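Transcriptional repressor pagR (Bacillus anthracis, PDB 2ZKZ) represses expression of the pagA and atxA genes of Bacillus anthracis as a dimeric, DNA-binding helix-turn-helix regulator of the ArsR family. Local coordinates at the interface of chains A and B. Sequence-based numbering; all coordinates share one arbitrary frame. Chains: chain A/B, Transcriptional repressor pagR.

Contact 1: the interface of chains A and B. Residues chain A 27-28, 30-31; chain B 11, 14.
B:Leu14 pushes its branched end against the first turns of helix 27-39 of chain A, in the dimer interface of this winged-helix repressor of the ArsR family. Around B:Leu14 the packing is aliphatic. Each methyl of B:Leu14 has its own neighbours: CD2 lies 3.7 Å from CB of A:Leu30 and also approaches the backbone carbonyl O of A:Pro27 at 3.8 Å, while CD1 turns to the aliphatic stem of A:Lys31. The modelled approach of CD1 to CG of A:Lys31 is too short to be trusted, but CD of the same lysine lies at a normal 3.8 Å from CD1. The lysine stem runs athwart the leucine fork. A lysine suits this position because its methylene chain can pack against a leucine while its amino group NZ is carried further on, away from the apolar patch. B:Leu14 has CG anti to its carbonyl carbon (chi1 -80°), which aims the fork at the helix.

Aromatic packing comes from B:Tyr11, just ahead of helix 12-24. The CD1-CE1 bond of its ring meets the terminal methyl CE of selenomethionine A:Met28, which is 4.1 Å from CE1. The bent chain of A:Met28 (chi2 -54°, chi3 99°) curls this methyl toward the tyrosine, a flexible fit to a rigid ring. CB of A:Pro27 approaches the same CE1 at 3.9 Å, displaced to one face of the ring. Proline gives the helix start a stiff, greasy surface.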
ATOM      1  N   PRO A  27       4.016   7.949  -6.188  1.00 26.46           N
ATOM      2  CA  PRO A  27       4.227   7.585  -7.593  1.00 28.89           C
ATOM      3  C   PRO A  27       5.655   7.194  -7.975  1.00 27.71           C
ATOM      4  O   PRO A  27       5.886   6.130  -8.549  1.00 26.60           O
ATOM      5  CB  PRO A  27       3.755   8.831  -8.342  1.00 28.82           C
ATOM      6  CG  PRO A  27       2.644   9.310  -7.482  1.00 28.93           C
ATOM      7  CD  PRO A  27       3.222   9.187  -6.088  1.00 26.77           C
HETATM    8  N   MSE A  28       6.613   8.056  -7.661  1.00 29.05           N
HETATM    9  CA  MSE A  28       8.001   7.777  -8.009  1.00 29.68           C
HETATM   10  C   MSE A  28       8.583   6.621  -7.202  1.00 29.16           C
HETATM   11  O   MSE A  28       9.492   5.930  -7.666  1.00 28.02           O
HETATM   12  CB  MSE A  28       8.843   9.042  -7.848  1.00 33.82           C
HETATM   13  CG  MSE A  28       8.540  10.101  -8.913  1.00 39.15           C
HETATM   14 SE   MSE A  28       8.704   9.421 -10.738  1.00 51.50          SE
HETATM   15  CE  MSE A  28       6.830   9.087 -11.109  1.00 45.38           C
ATOM     16  N   LEU A  30       6.796   4.006  -6.328  1.00 24.28           N
ATOM     17  CA  LEU A  30       6.275   2.802  -6.962  1.00 24.83           C
ATOM     18  C   LEU A  30       7.092   2.535  -8.232  1.00 24.59           C
ATOM     19  O   LEU A  30       7.344   1.385  -8.578  1.00 25.23           O
ATOM     20  CB  LEU A  30       4.783   2.956  -7.286  1.00 23.25           C
ATOM     21  CG  LEU A  30       3.865   2.943  -6.053  1.00 25.10           C
ATOM     22  CD1 LEU A  30       2.413   3.217  -6.463  1.00 24.10           C
ATOM     23  CD2 LEU A  30       3.977   1.588  -5.354  1.00 21.93           C
ATOM     24  N   LYS A  31       7.506   3.598  -8.915  1.00 25.76           N
ATOM     25  CA  LYS A  31       8.320   3.453 -10.119  1.00 28.58           C
ATOM     26  C   LYS A  31       9.640   2.783  -9.765  1.00 25.28           C
ATOM     27  O   LYS A  31      10.095   1.883 -10.462  1.00 27.25           O
ATOM     28  CB  LYS A  31       8.640   4.811 -10.742  1.00 31.72           C
ATOM     29  CG  LYS A  31       7.563   5.383 -11.628  1.00 40.98           C
ATOM     30  CD  LYS A  31       8.191   6.211 -12.752  1.00 43.66           C
ATOM     31  CE  LYS A  31       9.095   5.334 -13.619  1.00 46.71           C
ATOM     32  NZ  LYS A  31       9.642   6.044 -14.810  1.00 47.19           N
TER
ATOM     33  N   TYR B  11       1.747   7.475 -15.901  1.00 55.53           N
ATOM     34  CA  TYR B  11       1.841   8.186 -14.596  1.00 55.49           C
ATOM     35  C   TYR B  11       0.525   8.114 -13.828  1.00 55.49           C
ATOM     36  O   TYR B  11       0.524   7.955 -12.606  1.00 55.44           O
ATOM     37  CB  TYR B  11       2.219   9.654 -14.815  1.00 56.78           C
ATOM     38  CG  TYR B  11       2.238  10.474 -13.543  1.00 57.04           C
ATOM     39  CD1 TYR B  11       3.280  10.349 -12.620  1.00 58.19           C
ATOM     40  CD2 TYR B  11       1.200  11.358 -13.246  1.00 57.40           C
ATOM     41  CE1 TYR B  11       3.287  11.088 -11.432  1.00 58.01           C
ATOM     42  CE2 TYR B  11       1.193  12.099 -12.061  1.00 57.48           C
ATOM     43  CZ  TYR B  11       2.240  11.959 -11.161  1.00 57.70           C
ATOM     44  OH  TYR B  11       2.242  12.694  -9.997  1.00 56.65           O
ATOM     45  N   LEU B  14       0.135   5.192 -11.918  1.00 39.77           N
ATOM     46  CA  LEU B  14       1.009   5.258 -10.756  1.00 37.76           C
ATOM     47  C   LEU B  14       0.398   6.123  -9.664  1.00 34.88           C
ATOM     48  O   LEU B  14       0.511   5.803  -8.489  1.00 31.29           O
ATOM     49  CB  LEU B  14       2.375   5.827 -11.141  1.00 39.13           C
ATOM     50  CG  LEU B  14       3.348   4.853 -11.802  1.00 41.40           C
ATOM     51  CD1 LEU B  14       4.494   5.628 -12.437  1.00 43.67           C
ATOM     52  CD2 LEU B  14       3.862   3.869 -10.759  1.00 42.22           C
TER

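Contact 2: the interface of chains A and B. Residues chain A 14-15, 18; chain B 26-28.
The compact, slightly puckered ring of B:Pro27 meets A:Ala18 over one face and A:Glu15 at its rim. Over the face sits the methyl CB of A:Ala18, 3.7 Å from the ring carbon CD and about as far from the ring nitrogen. Alanine suits this place because a single methyl lets helix 14-24 come close to the ring. Around the rim, the carboxylate of A:Glu15 arrives beyond CB and CG, with OE2 3.8 Å from CB of B:Pro27. The contact is one of packing: the acid's CG also approaches the proline CG at 4.1 Å. A bend at chi2 (66°) brings the glutamate's carboxylate up beside this rim. The imidazole of B:His26 turns away from chain A, and that residue contributes little besides its backbone beside the alanine methyl.

The branched tip of A:Leu14 gathers about the carbonyl of B:Pro27, its CD2 3.4 Å and its CD1 3.6 Å from the carbonyl O. This leucine holds CG anti to its backbone N (chi1 178°), which swings both methyls toward the start of helix 27-39 of chain B, in the dimer interface of this ArsR-family repressor. Proline fits the first turn of a helix, where its missing N-H costs no helical bond. Selenomethionine B:Met28 lies crosswise to the leucine, and its terminal methyl CE presses tightly on A:Leu14 CD2 at 3.5 Å.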
ATOM      1  N   LEU A  14       0.366  -5.587  12.151  1.00 36.09           N
ATOM      2  CA  LEU A  14      -0.625  -4.826  11.411  1.00 33.53           C
ATOM      3  C   LEU A  14      -0.022  -3.450  11.129  1.00 30.40           C
ATOM      4  O   LEU A  14      -0.203  -2.888  10.050  1.00 28.71           O
ATOM      5  CB  LEU A  14      -1.890  -4.678  12.257  1.00 33.85           C
ATOM      6  CG  LEU A  14      -3.035  -3.866  11.666  1.00 34.73           C
ATOM      7  CD1 LEU A  14      -3.522  -4.521  10.379  1.00 35.42           C
ATOM      8  CD2 LEU A  14      -4.168  -3.781  12.694  1.00 36.66           C
ATOM      9  N   GLU A  15       0.695  -2.919  12.116  1.00 26.74           N
ATOM     10  CA  GLU A  15       1.339  -1.618  11.995  1.00 26.57           C
ATOM     11  C   GLU A  15       2.449  -1.645  10.945  1.00 24.78           C
ATOM     12  O   GLU A  15       2.624  -0.672  10.207  1.00 23.73           O
ATOM     13  CB  GLU A  15       1.923  -1.181  13.343  1.00 28.63           C
ATOM     14  CG  GLU A  15       0.904  -0.735  14.386  1.00 33.15           C
ATOM     15  CD  GLU A  15      -0.018  -1.851  14.859  1.00 36.42           C
ATOM     16  OE1 GLU A  15       0.446  -3.002  15.016  1.00 34.83           O
ATOM     17  OE2 GLU A  15      -1.211  -1.564  15.093  1.00 39.56           O
ATOM     18  N   ALA A  18       0.780  -1.572   7.556  1.00 20.46           N
ATOM     19  CA  ALA A  18       0.279  -0.225   7.258  1.00 21.61           C
ATOM     20  C   ALA A  18       1.430   0.711   6.879  1.00 22.85           C
ATOM     21  O   ALA A  18       1.326   1.507   5.938  1.00 21.56           O
ATOM     22  CB  ALA A  18      -0.475   0.342   8.468  1.00 23.04           C
TER
ATOM     23  N   HIS B  26      -3.281   2.570   7.094  1.00 25.57           N
ATOM     24  CA  HIS B  26      -3.598   2.830   8.500  1.00 25.28           C
ATOM     25  C   HIS B  26      -3.998   1.488   9.087  1.00 23.99           C
ATOM     26  O   HIS B  26      -4.763   0.745   8.476  1.00 23.86           O
ATOM     27  CB  HIS B  26      -4.766   3.814   8.617  1.00 30.03           C
ATOM     28  CG  HIS B  26      -4.462   5.171   8.065  1.00 33.67           C
ATOM     29  ND1 HIS B  26      -3.849   6.156   8.808  1.00 36.00           N
ATOM     30  CD2 HIS B  26      -4.648   5.692   6.830  1.00 36.22           C
ATOM     31  CE1 HIS B  26      -3.673   7.227   8.055  1.00 36.57           C
ATOM     32  NE2 HIS B  26      -4.149   6.971   6.851  1.00 38.61           N
ATOM     33  N   PRO B  27      -3.492   1.158  10.282  1.00 22.62           N
ATOM     34  CA  PRO B  27      -3.814  -0.117  10.921  1.00 24.53           C
ATOM     35  C   PRO B  27      -5.294  -0.504  10.968  1.00 23.51           C
ATOM     36  O   PRO B  27      -5.662  -1.592  10.536  1.00 23.41           O
ATOM     37  CB  PRO B  27      -3.209   0.033  12.316  1.00 25.32           C
ATOM     38  CG  PRO B  27      -2.003   0.894  12.052  1.00 24.78           C
ATOM     39  CD  PRO B  27      -2.573   1.949  11.125  1.00 24.62           C
HETATM   40  N   MSE B  28      -6.141   0.375  11.487  1.00 24.79           N
HETATM   41  CA  MSE B  28      -7.555   0.041  11.589  1.00 26.10           C
HETATM   42  C   MSE B  28      -8.253  -0.010  10.235  1.00 25.34           C
HETATM   43  O   MSE B  28      -9.278  -0.667  10.088  1.00 26.93           O
HETATM   44  CB  MSE B  28      -8.267   1.011  12.536  1.00 30.42           C
HETATM   45  CG  MSE B  28      -7.828   0.869  14.001  1.00 37.36           C
HETATM   46 SE   MSE B  28      -8.094  -0.909  14.774  1.00 48.54          SE
HETATM   47  CE  MSE B  28      -6.359  -1.672  14.409  1.00 40.40           C
TER

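Contact 3: the interface of chains A and B. Residues chain A 21, 24-26, 30, 95; chain B 14, 17-18, 21, 91.
Helix 14-24 of chain A, the short connection at residues 25-26 and helix 27-39 pack around helix 12-24 of chain B, with helix 86-95 of each chain at the flank. The tips of A:Leu30 and B:Leu21 meet head-on, their CD2 methyls 3.9 Å apart; a forked leucine suits the place by offering two methyls to different neighbours. The other methyl of A:Leu30, CD1, lies along the partner helix, 3.8 Å from CA of B:Ala18 and near CB of B:Asp17. CB of selenomethionine A:Met24 touches CD2 of B:Leu21 at 3.9 Å.

Small residues allow close backbones: CB of A:Ala25 approaches the carbonyl O of B:Ala18 at 3.5 Å. Near the two-fold axis, CB of B:Leu21 lies 3.9 Å from the carbonyl O of A:Leu21. B:Leu21 sits off the usual staggered positions (chi1 -96°, chi2 38°), whereas A:Leu21 has CG anti to its carbonyl carbon (chi1 -59°). CD2 of A:Leu21 reaches to 4.2 Å from CG2 of B:Ile91.

At the flank, A:Leu95 and B:Asp17 lie alongside, pointing opposite ways, the leucine CD2 4.0 Å from the aspartate CG. Carboxylate OD2 also nears the carbonyl O of A:Leu95, perhaps with mild repulsion.

This largely apolar seam holds the two DNA-binding helix-turn-helix motifs in one dimer.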
ATOM      1  N   LEU A  21       2.754   0.047   3.329  1.00 22.33           N
ATOM      2  CA  LEU A  21       1.945   0.664   2.288  1.00 21.74           C
ATOM      3  C   LEU A  21       2.185   2.172   2.273  1.00 19.54           C
ATOM      4  O   LEU A  21       2.289   2.771   1.212  1.00 20.77           O
ATOM      5  CB  LEU A  21       0.458   0.362   2.516  1.00 20.55           C
ATOM      6  CG  LEU A  21       0.036  -1.113   2.549  1.00 21.29           C
ATOM      7  CD1 LEU A  21      -1.492  -1.191   2.710  1.00 23.18           C
ATOM      8  CD2 LEU A  21       0.465  -1.822   1.275  1.00 23.72           C
HETATM    9  N   MSE A  24       5.387   3.049   0.471  1.00 20.70           N
HETATM   10  CA  MSE A  24       5.305   2.834  -0.981  1.00 23.67           C
HETATM   11  C   MSE A  24       4.280   3.756  -1.651  1.00 23.44           C
HETATM   12  O   MSE A  24       4.222   3.831  -2.879  1.00 26.53           O
HETATM   13  CB  MSE A  24       4.879   1.388  -1.295  1.00 24.93           C
HETATM   14  CG  MSE A  24       5.790   0.273  -0.776  1.00 24.82           C
HETATM   15 SE   MSE A  24       5.021  -1.491  -1.139  1.00 32.74          SE
HETATM   16  CE  MSE A  24       5.159  -1.470  -3.064  1.00 25.28           C
ATOM     17  N   ALA A  25       3.481   4.458  -0.853  1.00 22.34           N
ATOM     18  CA  ALA A  25       2.416   5.312  -1.385  1.00 22.52           C
ATOM     19  C   ALA A  25       2.805   6.630  -2.061  1.00 24.32           C
ATOM     20  O   ALA A  25       2.245   7.679  -1.752  1.00 23.88           O
ATOM     21  CB  ALA A  25       1.377   5.579  -0.281  1.00 23.36           C
ATOM     22  N   HIS A  26       3.737   6.561  -3.004  1.00 24.16           N
ATOM     23  CA  HIS A  26       4.212   7.726  -3.748  1.00 26.13           C
ATOM     24  C   HIS A  26       4.512   7.238  -5.165  1.00 26.15           C
ATOM     25  O   HIS A  26       5.192   6.231  -5.342  1.00 25.14           O
ATOM     26  CB  HIS A  26       5.500   8.275  -3.113  1.00 28.52           C
ATOM     27  CG  HIS A  26       5.318   8.786  -1.718  1.00 32.29           C
ATOM     28  ND1 HIS A  26       4.976  10.092  -1.441  1.00 34.92           N
ATOM     29  CD2 HIS A  26       5.388   8.155  -0.521  1.00 31.45           C
ATOM     30  CE1 HIS A  26       4.841  10.243  -0.135  1.00 33.22           C
ATOM     31  NE2 HIS A  26       5.085   9.083   0.445  1.00 33.09           N
ATOM     32  N   LEU A  30       6.796   4.006  -6.328  1.00 24.28           N
ATOM     33  CA  LEU A  30       6.275   2.802  -6.962  1.00 24.83           C
ATOM     34  C   LEU A  30       7.092   2.535  -8.232  1.00 24.59           C
ATOM     35  O   LEU A  30       7.344   1.385  -8.578  1.00 25.23           O
ATOM     36  CB  LEU A  30       4.783   2.956  -7.286  1.00 23.25           C
ATOM     37  CG  LEU A  30       3.865   2.943  -6.053  1.00 25.10           C
ATOM     38  CD1 LEU A  30       2.413   3.217  -6.463  1.00 24.10           C
ATOM     39  CD2 LEU A  30       3.977   1.588  -5.354  1.00 21.93           C
ATOM     40  N   LEU A  95       0.138  -4.610  -8.801  1.00 46.94           N
ATOM     41  CA  LEU A  95      -0.152  -3.266  -9.274  1.00 47.36           C
ATOM     42  C   LEU A  95       0.051  -3.045 -10.766  1.00 48.66           C
ATOM     43  O   LEU A  95      -0.555  -2.138 -11.341  1.00 49.16           O
ATOM     44  CB  LEU A  95       0.665  -2.244  -8.482  1.00 47.27           C
ATOM     45  CG  LEU A  95       0.262  -2.101  -7.012  1.00 47.42           C
ATOM     46  CD1 LEU A  95       1.147  -1.069  -6.328  1.00 46.26           C
ATOM     47  CD2 LEU A  95      -1.207  -1.691  -6.926  1.00 47.11           C
TER
ATOM     48  N   LEU B  14       0.135   5.192 -11.918  1.00 39.77           N
ATOM     49  CA  LEU B  14       1.009   5.258 -10.756  1.00 37.76           C
ATOM     50  C   LEU B  14       0.398   6.123  -9.664  1.00 34.88           C
ATOM     51  O   LEU B  14       0.511   5.803  -8.489  1.00 31.29           O
ATOM     52  CB  LEU B  14       2.375   5.827 -11.141  1.00 39.13           C
ATOM     53  CG  LEU B  14       3.348   4.853 -11.802  1.00 41.40           C
ATOM     54  CD1 LEU B  14       4.494   5.628 -12.437  1.00 43.67           C
ATOM     55  CD2 LEU B  14       3.862   3.869 -10.759  1.00 42.22           C
ATOM     56  N   ASP B  17      -2.567   4.235  -8.143  1.00 25.93           N
ATOM     57  CA  ASP B  17      -2.060   3.208  -7.245  1.00 25.88           C
ATOM     58  C   ASP B  17      -1.479   3.776  -5.963  1.00 21.75           C
ATOM     59  O   ASP B  17      -1.671   3.205  -4.894  1.00 19.50           O
ATOM     60  CB  ASP B  17      -1.008   2.344  -7.945  1.00 29.93           C
ATOM     61  CG  ASP B  17      -1.572   1.605  -9.144  1.00 35.66           C
ATOM     62  OD1 ASP B  17      -2.815   1.552  -9.274  1.00 35.77           O
ATOM     63  OD2 ASP B  17      -0.774   1.076  -9.949  1.00 38.58           O
ATOM     64  N   ALA B  18      -0.770   4.894  -6.069  1.00 21.86           N
ATOM     65  CA  ALA B  18      -0.183   5.521  -4.890  1.00 23.26           C
ATOM     66  C   ALA B  18      -1.278   5.985  -3.935  1.00 22.39           C
ATOM     67  O   ALA B  18      -1.161   5.818  -2.721  1.00 18.67           O
ATOM     68  CB  ALA B  18       0.689   6.701  -5.301  1.00 22.53           C
ATOM     69  N   LEU B  21      -2.878   2.994  -2.047  1.00 23.62           N
ATOM     70  CA  LEU B  21      -2.029   2.573  -0.928  1.00 24.44           C
ATOM     71  C   LEU B  21      -2.103   3.563   0.234  1.00 22.16           C
ATOM     72  O   LEU B  21      -2.183   3.170   1.402  1.00 21.17           O
ATOM     73  CB  LEU B  21      -0.569   2.444  -1.398  1.00 24.17           C
ATOM     74  CG  LEU B  21      -0.021   1.067  -1.817  1.00 28.71           C
ATOM     75  CD1 LEU B  21      -1.057   0.265  -2.554  1.00 26.61           C
ATOM     76  CD2 LEU B  21       1.225   1.256  -2.674  1.00 26.88           C
ATOM     77  N   ILE B  91      -4.148  -7.015  -2.496  1.00 23.91           N
ATOM     78  CA  ILE B  91      -3.199  -6.545  -1.483  1.00 24.30           C
ATOM     79  C   ILE B  91      -3.518  -7.091  -0.093  1.00 25.90           C
ATOM     80  O   ILE B  91      -2.625  -7.550   0.624  1.00 26.38           O
ATOM     81  CB  ILE B  91      -3.170  -4.996  -1.422  1.00 24.81           C
ATOM     82  CG1 ILE B  91      -2.487  -4.441  -2.674  1.00 24.26           C
ATOM     83  CG2 ILE B  91      -2.446  -4.521  -0.155  1.00 24.16           C
ATOM     84  CD1 ILE B  91      -2.753  -2.980  -2.919  1.00 24.90           C
TER

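Contact 1 and contact 2 are two-fold related regions at opposite ends of the interface, about 22 Å apart between the centres of their C-alpha atoms. In both, Leu14 of one chain meets Pro27 and Met28 of the other, yet its first torsion differs between the chains, so the symmetry is not exact in side-chain detail. Contact 3 lies between them, about 8 Å from contact 1, with which it shares A:Leu30 and B:Leu14, and about 15 Å from contact 2. Together they make a seam of helices 14-24 (12-24 in chain B) and 27-39, with helix 86-95 at its flank, joining two repressor subunits.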